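Local coordinates for protein LacI family sugar-binding transcriptional regulator (Enterococcus faecalis V583, PDB 4RK0) that binds ribose in the cleft between its two sugar-binding lobes and probably regulates transcription as a DNA-binding repressor of the LacI family, at residues T18-A23 / N186-F191; L93-A98 / P137-Q142; I129-P134 / I158-S163. One frame throughout, in Å; residues are numbered along the deposited sequence.

Contact 1: residues T18-A23 / N186-F191; sequences TNPFFA and NDEIAF. With RIB (alpha-D-ribofuranose), chain E.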
loop_
_atom_site.group_PDB
_atom_site.type_symbol
_atom_site.label_atom_id
_atom_site.label_comp_id
_atom_site.label_asym_id
_atom_site.label_seq_id
_atom_site.Cartn_x
_atom_site.Cartn_y
_atom_site.Cartn_z
ATOM N N THR A 18 4.765 1.580 -0.264
ATOM C CA THR A 18 3.943 1.545 0.937
ATOM C C THR A 18 2.915 2.662 0.935
ATOM O O THR A 18 1.883 2.548 1.597
ATOM C CB THR A 18 4.787 1.690 2.194
ATOM O OG1 THR A 18 5.637 2.824 2.058
ATOM C CG2 THR A 18 5.632 0.462 2.406
ATOM N N ASN A 19 3.189 3.739 0.194
ATOM C CA ASN A 19 2.236 4.818 0.074
ATOM C C ASN A 19 1.160 4.291 -0.880
ATOM O O ASN A 19 1.469 3.907 -2.018
ATOM C CB ASN A 19 2.917 6.038 -0.511
ATOM C CG ASN A 19 1.981 7.190 -0.738
ATOM O OD1 ASN A 19 0.762 7.067 -0.747
ATOM N ND2 ASN A 19 2.571 8.340 -0.953
ATOM N N PRO A 20 -0.082 4.204 -0.415
ATOM C CA PRO A 20 -1.154 3.697 -1.308
ATOM C C PRO A 20 -1.185 4.414 -2.669
ATOM O O PRO A 20 -1.629 3.826 -3.648
ATOM C CB PRO A 20 -2.453 3.972 -0.538
ATOM C CG PRO A 20 -2.060 4.379 0.819
ATOM C CD PRO A 20 -0.591 4.656 0.892
ATOM N N PHE A 21 -0.747 5.677 -2.725
ATOM C CA PHE A 21 -0.641 6.375 -4.007
ATOM C C PHE A 21 0.187 5.597 -5.012
ATOM O O PHE A 21 -0.253 5.404 -6.161
ATOM C CB PHE A 21 -0.080 7.788 -3.845
ATOM C CG PHE A 21 0.071 8.517 -5.141
ATOM C CD1 PHE A 21 -1.010 9.143 -5.701
ATOM C CD2 PHE A 21 1.271 8.518 -5.817
ATOM C CE1 PHE A 21 -0.909 9.803 -6.915
ATOM C CE2 PHE A 21 1.376 9.143 -7.045
ATOM C CZ PHE A 21 0.266 9.808 -7.588
ATOM N N PHE A 22 1.388 5.174 -4.632
ATOM C CA PHE A 22 2.284 4.517 -5.595
ATOM C C PHE A 22 1.887 3.083 -5.824
ATOM O O PHE A 22 2.104 2.552 -6.890
ATOM C CB PHE A 22 3.724 4.596 -5.163
ATOM C CG PHE A 22 4.261 5.989 -5.201
ATOM C CD1 PHE A 22 4.366 6.665 -6.397
ATOM C CD2 PHE A 22 4.550 6.657 -4.039
ATOM C CE1 PHE A 22 4.810 7.957 -6.414
ATOM C CE2 PHE A 22 5.019 7.919 -4.051
ATOM C CZ PHE A 22 5.146 8.585 -5.248
ATOM N N ALA A 23 1.217 2.483 -4.859
ATOM C CA ALA A 23 0.684 1.140 -5.103
ATOM C C ALA A 23 -0.390 1.155 -6.185
ATOM O O ALA A 23 -0.429 0.257 -7.036
ATOM C CB ALA A 23 0.156 0.516 -3.808
ATOM N N ASN A 186 0.199 15.787 1.380
ATOM C CA ASN A 186 -0.367 14.525 0.919
ATOM C C ASN A 186 -1.231 13.889 2.011
ATOM O O ASN A 186 -1.203 14.335 3.174
ATOM C CB ASN A 186 0.647 13.558 0.322
ATOM C CG ASN A 186 1.453 12.796 1.347
ATOM O OD1 ASN A 186 1.582 13.193 2.505
ATOM N ND2 ASN A 186 2.038 11.695 0.898
ATOM N N ASP A 187 -2.003 12.879 1.621
ATOM C CA ASP A 187 -2.947 12.233 2.552
ATOM C C ASP A 187 -2.188 11.527 3.688
ATOM O O ASP A 187 -2.644 11.531 4.829
ATOM C CB ASP A 187 -3.897 11.275 1.839
ATOM C CG ASP A 187 -4.947 11.997 0.953
ATOM O OD1 ASP A 187 -5.242 13.173 1.181
ATOM O OD2 ASP A 187 -5.470 11.352 0.044
ATOM N N GLU A 188 -1.046 10.938 3.403
ATOM C CA GLU A 188 -0.253 10.302 4.468
ATOM C C GLU A 188 0.152 11.301 5.564
ATOM O O GLU A 188 0.016 11.013 6.754
ATOM C CB GLU A 188 0.989 9.615 3.880
ATOM C CG GLU A 188 0.661 8.395 3.039
ATOM C CD GLU A 188 1.723 7.305 3.114
ATOM O OE1 GLU A 188 2.929 7.616 3.052
ATOM O OE2 GLU A 188 1.361 6.120 3.226
ATOM N N ILE A 189 0.619 12.490 5.187
ATOM C CA ILE A 189 0.833 13.534 6.197
ATOM C C ILE A 189 -0.430 13.825 7.010
ATOM O O ILE A 189 -0.358 14.016 8.233
ATOM C CB ILE A 189 1.331 14.840 5.574
ATOM C CG1 ILE A 189 2.757 14.617 5.092
ATOM C CG2 ILE A 189 1.282 15.981 6.576
ATOM C CD1 ILE A 189 3.402 15.809 4.393
ATOM N N ALA A 190 -1.561 13.972 6.321
ATOM C CA ALA A 190 -2.825 14.238 6.964
ATOM C C ALA A 190 -3.187 13.151 7.993
ATOM O O ALA A 190 -3.712 13.457 9.074
ATOM C CB ALA A 190 -3.940 14.297 5.931
ATOM N N PHE A 191 -2.964 11.901 7.627
ATOM C CA PHE A 191 -3.231 10.811 8.588
ATOM C C PHE A 191 -2.368 10.951 9.832
ATOM O O PHE A 191 -2.815 10.675 10.976
ATOM C CB PHE A 191 -3.079 9.418 7.973
ATOM C CG PHE A 191 -3.940 9.178 6.767
ATOM C CD1 PHE A 191 -5.164 9.838 6.602
ATOM C CD2 PHE A 191 -3.511 8.305 5.781
ATOM C CE1 PHE A 191 -5.944 9.633 5.474
ATOM C CE2 PHE A 191 -4.280 8.107 4.652
ATOM C CZ PHE A 191 -5.497 8.773 4.505
HETATM O O5 RIB E . 1.203 10.903 -1.804
HETATM C C5 RIB E . 2.475 10.646 -2.379
HETATM C C4 RIB E . 2.861 11.903 -3.030
HETATM O O4 RIB E . 4.208 11.902 -3.568
HETATM C C3 RIB E . 1.741 11.920 -4.052
HETATM O O3 RIB E . 1.026 13.109 -3.712
HETATM C C2 RIB E . 2.541 11.864 -5.356
HETATM O O2 RIB E . 2.102 12.829 -6.281
HETATM C C1 RIB E . 4.036 11.908 -4.993
HETATM O O1 RIB E . 4.736 12.910 -5.710
HETATM O O HOH W 1 5.390 5.695 2.149
HETATM O O HOH W 2 -0.843 9.683 0.194
#
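The F21 ring carries ribose on one face, with C2 of RIB 3.4 Å above the ring plane and offset toward the rim, while CE1 of F22 meets its edge in plane. The F22 ring in turn takes CD2 of F21 over the centre of one face. F21 CG stands anti to the backbone N (chi1 179°), which turns a face of the ring to the sugar. Between the segments, the N19 amide and the E188 carboxylate are stacked with planes 6° apart, CG of N19 lying 3.9 Å from CD of E188. E188, bent at chi2, also brings OE2 tip to tip against CD of P20. Each segment opens a helix, 20-35 in one lobe and 187-199 in the other, so the contact spans the cleft between the lobes of a periplasmic-binding-protein-like fold, beside the ligand. Both helices have asparagine N-caps: N19 OD1 accepts from F21 N, and N186 OD1 from I189 N at 2.9 Å, each donor above the carbonyl plane. That leaves N186 ND2 to donate to O5 of RIB, 2.9 Å away and nearly straight at 166°. One water joins T18 OG1 to E188 OE1; a second donates to N19 OD1 and is hydrogen-bonded to O5 of RIB.

Contact 2: residues L93-A98 / P137-Q142; sequences LDQKKA and PVNIQQ. With RIB (alpha-D-ribofuranose), chain E.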
loop_
_atom_site.group_PDB
_atom_site.type_symbol
_atom_site.label_atom_id
_atom_site.label_comp_id
_atom_site.label_asym_id
_atom_site.label_seq_id
_atom_site.Cartn_x
_atom_site.Cartn_y
_atom_site.Cartn_z
ATOM N N LEU A 93 7.261 11.009 -14.680
ATOM C CA LEU A 93 6.082 11.484 -14.061
ATOM C C LEU A 93 6.382 11.724 -12.596
ATOM O O LEU A 93 7.449 11.358 -12.069
ATOM C CB LEU A 93 4.947 10.455 -14.172
ATOM C CG LEU A 93 5.107 9.157 -13.404
ATOM C CD1 LEU A 93 3.723 8.494 -13.212
ATOM C CD2 LEU A 93 6.105 8.213 -14.023
ATOM N N ASP A 94 5.409 12.359 -11.982
ATOM C CA ASP A 94 5.332 12.533 -10.542
ATOM C C ASP A 94 6.554 13.305 -10.016
ATOM O O ASP A 94 6.756 14.459 -10.430
ATOM C CB ASP A 94 5.157 11.195 -9.844
ATOM C CG ASP A 94 4.469 11.370 -8.475
ATOM O OD1 ASP A 94 3.358 11.948 -8.436
ATOM O OD2 ASP A 94 5.065 11.027 -7.455
ATOM N N GLN A 95 7.327 12.712 -9.106
ATOM C CA GLN A 95 8.491 13.405 -8.495
ATOM C C GLN A 95 9.654 13.562 -9.446
ATOM O O GLN A 95 10.550 14.322 -9.138
ATOM C CB GLN A 95 9.013 12.680 -7.261
ATOM C CG GLN A 95 7.895 12.511 -6.236
ATOM C CD GLN A 95 8.377 12.000 -4.889
ATOM O OE1 GLN A 95 9.565 11.844 -4.651
ATOM N NE2 GLN A 95 7.442 11.746 -4.004
ATOM N N LYS A 96 9.667 12.829 -10.555
ATOM C CA LYS A 96 10.692 13.053 -11.601
ATOM C C LYS A 96 10.293 14.176 -12.533
ATOM O O LYS A 96 9.331 14.052 -13.294
ATOM C CB LYS A 96 10.931 11.800 -12.438
ATOM C CG LYS A 96 11.911 11.964 -13.604
ATOM C CD LYS A 96 13.325 12.342 -13.106
ATOM C CE LYS A 96 14.208 12.907 -14.226
ATOM N NZ LYS A 96 15.414 13.622 -13.710
ATOM N N LYS A 97 11.048 15.267 -12.477
ATOM C CA LYS A 97 10.822 16.432 -13.283
ATOM C C LYS A 97 11.226 16.192 -14.758
ATOM O O LYS A 97 12.255 15.592 -15.030
ATOM C CB LYS A 97 11.600 17.611 -12.683
ATOM C CG LYS A 97 11.731 18.848 -13.552
ATOM C CD LYS A 97 10.397 19.501 -13.849
ATOM C CE LYS A 97 10.623 20.863 -14.487
ATOM N NZ LYS A 97 9.764 21.043 -15.685
ATOM N N ALA A 98 10.373 16.624 -15.686
ATOM C CA ALA A 98 10.629 16.468 -17.109
ATOM C C ALA A 98 11.504 17.616 -17.594
ATOM O O ALA A 98 11.239 18.781 -17.297
ATOM C CB ALA A 98 9.319 16.457 -17.886
ATOM N N PRO A 137 10.113 17.712 -4.128
ATOM C CA PRO A 137 10.061 17.527 -5.574
ATOM C C PRO A 137 9.222 18.596 -6.234
ATOM O O PRO A 137 8.373 19.199 -5.583
ATOM C CB PRO A 137 9.421 16.147 -5.736
ATOM C CG PRO A 137 9.773 15.433 -4.478
ATOM C CD PRO A 137 9.753 16.478 -3.406
ATOM N N VAL A 138 9.486 18.867 -7.518
ATOM C CA VAL A 138 8.838 19.999 -8.179
ATOM C C VAL A 138 7.304 19.896 -8.215
ATOM O O VAL A 138 6.624 20.882 -7.963
ATOM C CB VAL A 138 9.397 20.207 -9.604
ATOM C CG1 VAL A 138 8.634 21.303 -10.321
ATOM C CG2 VAL A 138 10.884 20.574 -9.511
ATOM N N ASN A 139 6.781 18.696 -8.466
ATOM C CA ASN A 139 5.356 18.494 -8.501
ATOM C C ASN A 139 4.713 18.887 -7.178
ATOM O O ASN A 139 3.684 19.549 -7.151
ATOM C CB ASN A 139 5.024 17.046 -8.933
ATOM C CG ASN A 139 5.456 15.981 -7.909
ATOM O OD1 ASN A 139 6.568 16.005 -7.342
ATOM N ND2 ASN A 139 4.591 14.994 -7.719
ATOM N N ILE A 140 5.380 18.560 -6.080
ATOM C CA ILE A 140 4.858 18.876 -4.765
ATOM C C ILE A 140 4.979 20.368 -4.484
ATOM O O ILE A 140 4.021 20.973 -4.019
ATOM C CB ILE A 140 5.533 18.027 -3.682
ATOM C CG1 ILE A 140 5.066 16.581 -3.874
ATOM C CG2 ILE A 140 5.168 18.569 -2.317
ATOM C CD1 ILE A 140 5.873 15.534 -3.144
ATOM N N GLN A 141 6.116 20.960 -4.875
ATOM C CA GLN A 141 6.338 22.372 -4.714
ATOM C C GLN A 141 5.254 23.140 -5.448
ATOM O O GLN A 141 4.744 24.112 -4.934
ATOM C CB GLN A 141 7.736 22.798 -5.243
ATOM C CG GLN A 141 8.138 24.190 -4.751
ATOM C CD GLN A 141 8.428 24.245 -3.252
ATOM O OE1 GLN A 141 7.962 25.140 -2.533
ATOM N NE2 GLN A 141 9.201 23.288 -2.773
ATOM N N GLN A 142 4.888 22.688 -6.647
ATOM C CA GLN A 142 3.776 23.320 -7.366
ATOM C C GLN A 142 2.454 23.407 -6.587
ATOM O O GLN A 142 1.646 24.301 -6.832
ATOM C CB GLN A 142 3.537 22.627 -8.703
ATOM C CG GLN A 142 4.673 22.798 -9.699
ATOM C CD GLN A 142 4.799 24.227 -10.208
ATOM O OE1 GLN A 142 5.709 24.968 -9.826
ATOM N NE2 GLN A 142 3.885 24.615 -11.078
HETATM O O5 RIB E . 1.203 10.903 -1.804
HETATM C C5 RIB E . 2.475 10.646 -2.379
HETATM C C4 RIB E . 2.861 11.903 -3.030
HETATM O O4 RIB E . 4.208 11.902 -3.568
HETATM C C3 RIB E . 1.741 11.920 -4.052
HETATM O O3 RIB E . 1.026 13.109 -3.712
HETATM C C2 RIB E . 2.541 11.864 -5.356
HETATM O O2 RIB E . 2.102 12.829 -6.281
HETATM C C1 RIB E . 4.036 11.908 -4.993
HETATM O O1 RIB E . 4.736 12.910 -5.710
HETATM O O HOH W 3 8.455 16.626 -10.239
HETATM O O HOH W 4 11.251 16.897 -8.879
#
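Q95 and N139 bury the most surface here, and no direct hydrogen bond joins the two segments; ribose and two waters supply the polar links. Q95 runs extended beyond CG alongside the P137 ring, both pointing the same way. Its CB lies 3.8 Å from CB of P137, and OE1 rests near CG of the same ring. This apolar flank directs the amide to the sugar, where NE2 donates to ring oxygen O4 of RIB at 3.3 Å and, weakly, to O1. N139 holds its CG in the crowded position between backbone N and carbonyl carbon (chi1 67°), which sets the amide over the D94 peptide: CG of N139 is 3.2 Å from O of D94, and OD1 faces CA of Q95. ND2 of N139 donates to O1 of RIB over 2.9 Å at 163°. The D94 carboxylate takes two sugar hydroxyls, O2 of RIB donating to OD1 of D94 at 2.6 Å and O1 of RIB to OD2 of D94, whose position is less certain. O1 is thus met by D94, N139 and, weakly, Q95, consistent with recognition of the anomeric hydroxyl. Where the backbones come close, one water donates to D94 O and accepts from N139 N, and another does the same between Q95 O and V138 N, so the first turn of the helix is tied to the loop through solvent. A type II' turn from L93 to K96, closed by K96 N to L93 O, presents D94 and Q95. The loop follows strand 90-93 of one lobe and faces the start of helix 138-150 in the other; helix 20-35 meets D94 and Q95 through F22, while helix 109-122 touches N139 through D109.

Contact 3: residues I129-P134 / I158-S163; sequences IVVMPP and IETELS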
loop_
_atom_site.group_PDB
_atom_site.type_symbol
_atom_site.label_atom_id
_atom_site.label_comp_id
_atom_site.label_asym_id
_atom_site.label_seq_id
_atom_site.Cartn_x
_atom_site.Cartn_y
_atom_site.Cartn_z
ATOM N N ILE A 129 -1.773 26.617 7.913
ATOM C CA ILE A 129 -0.480 25.998 7.880
ATOM C C ILE A 129 -0.452 25.093 6.679
ATOM O O ILE A 129 -1.431 24.399 6.413
ATOM C CB ILE A 129 -0.235 25.102 9.114
ATOM C CG1 ILE A 129 -0.351 25.867 10.428
ATOM C CG2 ILE A 129 1.101 24.417 8.969
ATOM C CD1 ILE A 129 0.888 26.639 10.794
ATOM N N VAL A 130 0.665 25.084 5.968
ATOM C CA VAL A 130 0.909 24.095 4.939
ATOM C C VAL A 130 1.998 23.179 5.451
ATOM O O VAL A 130 3.071 23.640 5.857
ATOM C CB VAL A 130 1.352 24.725 3.602
ATOM C CG1 VAL A 130 1.599 23.627 2.571
ATOM C CG2 VAL A 130 0.313 25.700 3.098
ATOM N N VAL A 131 1.729 21.875 5.468
ATOM C CA VAL A 131 2.684 20.924 6.015
ATOM C C VAL A 131 3.242 20.131 4.858
ATOM O O VAL A 131 2.488 19.454 4.107
ATOM C CB VAL A 131 2.018 19.947 7.027
ATOM C CG1 VAL A 131 3.046 18.980 7.588
ATOM C CG2 VAL A 131 1.338 20.688 8.152
ATOM N N MET A 132 4.559 20.193 4.699
ATOM C CA MET A 132 5.211 19.619 3.503
ATOM C C MET A 132 6.674 19.273 3.740
ATOM O O MET A 132 7.230 19.731 4.715
ATOM C CB MET A 132 5.073 20.621 2.351
ATOM C CG MET A 132 5.905 21.900 2.448
ATOM S SD MET A 132 5.405 23.015 1.085
ATOM C CE MET A 132 6.037 22.139 -0.333
ATOM N N PRO A 133 7.305 18.477 2.845
ATOM C CA PRO A 133 8.701 18.135 3.038
ATOM C C PRO A 133 9.621 19.255 2.639
ATOM O O PRO A 133 9.214 20.118 1.868
ATOM C CB PRO A 133 8.925 16.917 2.130
ATOM C CG PRO A 133 7.888 17.032 1.067
ATOM C CD PRO A 133 6.759 17.869 1.616
ATOM N N PRO A 134 10.848 19.257 3.189
ATOM C CA PRO A 134 11.865 20.197 2.711
ATOM C C PRO A 134 12.396 19.766 1.375
ATOM O O PRO A 134 12.272 18.599 1.032
ATOM C CB PRO A 134 12.952 20.091 3.791
ATOM C CG PRO A 134 12.866 18.680 4.260
ATOM C CD PRO A 134 11.372 18.398 4.270
ATOM N N ILE A 158 5.220 24.476 7.640
ATOM C CA ILE A 158 5.963 23.549 8.512
ATOM C C ILE A 158 6.519 22.423 7.678
ATOM O O ILE A 158 5.779 21.759 6.965
ATOM C CB ILE A 158 5.107 23.002 9.665
ATOM C CG1 ILE A 158 4.712 24.148 10.602
ATOM C CG2 ILE A 158 5.862 21.898 10.417
ATOM C CD1 ILE A 158 3.729 23.766 11.681
ATOM N N GLU A 159 7.835 22.232 7.736
ATOM C CA GLU A 159 8.486 21.156 6.982
ATOM C C GLU A 159 8.596 19.926 7.832
ATOM O O GLU A 159 8.880 19.983 9.046
ATOM C CB GLU A 159 9.861 21.590 6.449
ATOM C CG GLU A 159 9.764 22.835 5.587
ATOM C CD GLU A 159 11.105 23.366 5.139
ATOM O OE1 GLU A 159 12.052 23.387 5.941
ATOM O OE2 GLU A 159 11.200 23.777 3.974
ATOM N N THR A 160 8.347 18.801 7.188
ATOM C CA THR A 160 8.354 17.544 7.864
ATOM C C THR A 160 8.453 16.475 6.809
ATOM O O THR A 160 8.204 16.736 5.642
ATOM C CB THR A 160 7.083 17.386 8.747
ATOM O OG1 THR A 160 7.355 16.454 9.813
ATOM C CG2 THR A 160 5.840 16.898 7.879
ATOM N N GLU A 161 8.857 15.275 7.215
ATOM C CA GLU A 161 8.961 14.142 6.306
ATOM C C GLU A 161 7.608 13.848 5.609
ATOM O O GLU A 161 6.519 13.930 6.212
ATOM C CB GLU A 161 9.449 12.922 7.068
ATOM C CG GLU A 161 9.457 11.636 6.274
ATOM C CD GLU A 161 10.039 10.474 7.057
ATOM O OE1 GLU A 161 11.270 10.311 7.014
ATOM O OE2 GLU A 161 9.271 9.718 7.696
ATOM N N LEU A 162 7.711 13.494 4.338
ATOM C CA LEU A 162 6.545 13.148 3.510
ATOM C C LEU A 162 6.075 11.738 3.845
ATOM O O LEU A 162 6.412 10.761 3.153
ATOM C CB LEU A 162 6.954 13.230 2.032
ATOM C CG LEU A 162 5.862 13.008 0.977
ATOM C CD1 LEU A 162 4.829 14.090 1.088
ATOM C CD2 LEU A 162 6.556 13.063 -0.393
ATOM N N SER A 163 5.334 11.618 4.944
ATOM C CA SER A 163 4.984 10.332 5.497
ATOM C C SER A 163 3.996 10.515 6.669
ATOM O O SER A 163 3.795 11.636 7.153
ATOM C CB SER A 163 6.216 9.575 5.989
ATOM O OG SER A 163 6.716 10.152 7.170
HETATM O O HOH W 5 9.423 22.828 1.849
#
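Strands 127-132 and 154-159 are the two parallel strands of a beta-alpha-beta unit whose connection is helix 138-150, and they lie side by side at one margin of a four-stranded parallel sheet. V131 pairs with I158 and M132 with E159. I158 N donates to V130 O at 2.9 Å, and M132 N to I158 O at 3.0 Å, both nearly along the C=O axis. T160 N then reaches M132 O with the donor 38° out of the carbonyl plane, as the chains leave the sheet. CA-H...O contacts fill in between, among them CA of P133 to O of T160 at 3.0 Å.

V131 and I158 share the sheet face covered by A170 of helix 164-175. Here CG2 of I129 crosses obliquely onto CD1 of I158 at 3.8 Å, and CG1 of V131 presses on CG2 of T160 at 3.5 Å, tighter than usual van der Waals contact. T160 CG2 sits in the crowded position, which turns OG1 anti to the backbone N, toward its hydrogen bond with G166 O. M132 is on the other face, against L144 of helix 138-150. This layering of helices on both sides of a parallel sheet is the Rossmann-like lobe of periplasmic-binding-protein folds. Past the strands, the P133 ring lies alongside L162, CG of P133 being 4.0 Å from CB of L162. L162 centres an inverse gamma turn, and its side chain comes close to the ribose. At the outer end E159 crosses P134 obliquely, while a water donates to both P133 O and E159 OE2.

The centres lie about 16 Å apart for contacts 1 and 2, about 13 Å for contacts 1 and 3, and about 15 Å for contacts 2 and 3. Contacts 1 and 2 each bridge the two lobes and share the ribose, meeting where the F21 and F22 rings pack against D94. Contact 3 stays within the lobe of the four-stranded sheet, behind the pocket: L162 touches both N186 and I140, and V131 CG1 packs against I189 CG2. Along the chain, the segments of contacts 2 and 3 all fall between 18-23 and 186-191 and alternate, with helix 138-150 joining the strands of contact 3. The sugar is therefore gripped from both lobes, consistent with ligand-dependent closure.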